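Long-range contact in surface protein R28 (Streptococcus pyogenes, PDB 6S5Z), which is a cell-wall-anchored surface protein implicated in infection, represented here by its N-terminal Rib domain of immunoglobulin-like fold: residues 15-20 with 77-82. Sequence-based numbering, arbitrary orientation.
Sequences HRTVEQ and KVTVTS
Parallel pairing at a sheet margin is illustrated by residues 15-20 and 77-82, in register from Arg16 beside Val78 to Glu19 beside Thr81. The ladder begins with a weak bond from Arg16 N to Lys77 O, tightens at Thr79 N to Arg16 O (2.9 Å), Val18 N to Thr79 O (2.9 Å) and Thr81 N to Val18 O (3.0 Å), and ends at Gln20 N to Thr81 O (3.1 Å), more bent at its hydrogen. The Val18 side is the more enclosed, with Val78 and Val80 buried: Val18 CG2, set between backbone N and carbonyl carbon, reaches obliquely to Val78 CG1 (3.9 Å), while Val80 CG1 lies against Gln20 CA (3.6 Å). The Thr17, Glu19 and Thr81 face is more solvent-exposed. There Thr17 CG2 meets Thr81 CG2 crosswise, and a water on Thr81 OG1 reaches Glu19 OE2 only weakly. His15, its CG anti to the backbone N (chi1 170°), swings its ring edge to Thr79, and NE2 donates in plane to OG1 at a short 2.5 Å; Glu57 OE1 also bonds that hydroxyl. In the mixed sheet of this immunoglobulin-fold Rib domain, strand 16-19 is outermost within the chain, parallel to strand 71-81, which pairs antiparallel with strand 56-65 beyond.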
loop_
_atom_site.group_PDB
_atom_site.type_symbol
_atom_site.label_atom_id
_atom_site.label_comp_id
_atom_site.label_asym_id
_atom_site.label_seq_id
_atom_site.Cartn_x
_atom_site.Cartn_y
_atom_site.Cartn_z
ATOM N N HIS A 15 -0.144 9.037 2.416
ATOM C CA HIS A 15 -0.885 9.170 3.665
ATOM C C HIS A 15 -2.336 9.523 3.353
ATOM O O HIS A 15 -2.608 10.582 2.777
ATOM C CB HIS A 15 -0.253 10.243 4.554
ATOM C CG HIS A 15 -1.101 10.600 5.735
ATOM N ND1 HIS A 15 -1.620 11.862 5.923
ATOM C CD2 HIS A 15 -1.558 9.845 6.764
ATOM C CE1 HIS A 15 -2.355 11.872 7.022
ATOM N NE2 HIS A 15 -2.336 10.660 7.550
ATOM N N ARG A 16 -3.268 8.657 3.745
ATOM C CA ARG A 16 -4.689 8.905 3.544
ATOM C C ARG A 16 -5.376 9.295 4.850
ATOM O O ARG A 16 -4.973 8.873 5.945
ATOM C CB ARG A 16 -5.389 7.673 2.959
ATOM C CG ARG A 16 -4.828 7.140 1.664
ATOM C CD ARG A 16 -5.732 6.014 1.198
ATOM N NE ARG A 16 -7.077 6.507 0.901
ATOM C CZ ARG A 16 -8.145 5.724 0.768
ATOM N NH1 ARG A 16 -8.043 4.417 0.924
ATOM N NH2 ARG A 16 -9.323 6.252 0.493
ATOM N N THR A 17 -6.430 10.106 4.715
ATOM C CA THR A 17 -7.338 10.444 5.808
ATOM C C THR A 17 -8.743 10.007 5.424
ATOM O O THR A 17 -9.269 10.427 4.388
ATOM C CB THR A 17 -7.315 11.943 6.103
ATOM O OG1 THR A 17 -5.981 12.324 6.439
ATOM C CG2 THR A 17 -8.236 12.269 7.265
ATOM N N VAL A 18 -9.350 9.167 6.254
ATOM C CA VAL A 18 -10.649 8.581 5.955
ATOM C C VAL A 18 -11.524 8.623 7.201
ATOM O O VAL A 18 -11.043 8.776 8.328
ATOM C CB VAL A 18 -10.539 7.121 5.450
ATOM C CG1 VAL A 18 -9.581 7.015 4.270
ATOM C CG2 VAL A 18 -10.131 6.175 6.600
ATOM N N GLU A 19 -12.823 8.441 6.991
ATOM C CA GLU A 19 -13.763 8.417 8.102
ATOM C C GLU A 19 -13.820 7.033 8.741
ATOM O O GLU A 19 -13.475 6.022 8.122
ATOM C CB GLU A 19 -15.150 8.826 7.625
ATOM C CG GLU A 19 -15.287 10.316 7.328
ATOM C CD GLU A 19 -16.717 10.700 7.006
ATOM O OE1 GLU A 19 -17.285 10.121 6.056
ATOM O OE2 GLU A 19 -17.279 11.564 7.717
ATOM N N GLN A 20 -14.268 6.998 9.999
ATOM C CA GLN A 20 -14.475 5.730 10.686
ATOM C C GLN A 20 -15.354 4.825 9.835
ATOM O O GLN A 20 -16.346 5.279 9.255
ATOM C CB GLN A 20 -15.137 5.967 12.041
ATOM C CG GLN A 20 -15.055 4.787 13.013
ATOM C CD GLN A 20 -15.596 5.181 14.372
ATOM O OE1 GLN A 20 -16.043 6.311 14.551
ATOM N NE2 GLN A 20 -15.537 4.265 15.345
ATOM N N LYS A 77 0.447 4.962 6.352
ATOM C CA LYS A 77 -0.239 5.531 7.494
ATOM C C LYS A 77 -1.623 5.964 7.052
ATOM O O LYS A 77 -1.798 6.486 5.945
ATOM C CB LYS A 77 0.563 6.698 8.084
ATOM C CG LYS A 77 1.913 6.220 8.607
ATOM C CD LYS A 77 2.672 7.248 9.436
ATOM C CE LYS A 77 3.801 6.553 10.208
ATOM N NZ LYS A 77 4.353 7.360 11.332
ATOM N N VAL A 78 -2.607 5.715 7.907
ATOM C CA VAL A 78 -3.979 6.108 7.644
ATOM C C VAL A 78 -4.486 6.824 8.882
ATOM O O VAL A 78 -4.427 6.282 9.994
ATOM C CB VAL A 78 -4.885 4.908 7.301
ATOM C CG1 VAL A 78 -6.310 5.381 7.057
ATOM C CG2 VAL A 78 -4.382 4.151 6.072
ATOM N N THR A 79 -4.960 8.043 8.697
ATOM C CA THR A 79 -5.610 8.788 9.756
ATOM C C THR A 79 -7.093 8.483 9.668
ATOM O O THR A 79 -7.683 8.584 8.589
ATOM C CB THR A 79 -5.350 10.290 9.588
ATOM O OG1 THR A 79 -3.941 10.514 9.510
ATOM C CG2 THR A 79 -5.927 11.077 10.757
ATOM N N VAL A 80 -7.686 8.044 10.771
ATOM C CA VAL A 80 -9.116 7.779 10.801
ATOM C C VAL A 80 -9.758 8.824 11.704
ATOM O O VAL A 80 -9.376 8.954 12.872
ATOM C CB VAL A 80 -9.419 6.351 11.275
ATOM C CG1 VAL A 80 -10.906 6.061 11.155
ATOM C CG2 VAL A 80 -8.602 5.348 10.466
ATOM N N THR A 81 -10.682 9.606 11.151
ATOM C CA THR A 81 -11.384 10.662 11.876
ATOM C C THR A 81 -12.731 10.172 12.409
ATOM O O THR A 81 -13.334 9.233 11.882
ATOM C CB THR A 81 -11.623 11.864 10.963
ATOM O OG1 THR A 81 -12.618 11.525 9.991
ATOM C CG2 THR A 81 -10.360 12.199 10.208
ATOM N N SER A 82 -13.224 10.853 13.438
ATOM C CA SER A 82 -14.541 10.539 13.995
ATOM C C SER A 82 -15.296 11.809 14.391
ATOM O O SER A 82 -14.699 12.798 14.811
ATOM C CB SER A 82 -14.416 9.619 15.207
ATOM O OG SER A 82 -14.086 10.362 16.364
HETATM O O HOH W 1 -15.615 11.715 10.753
#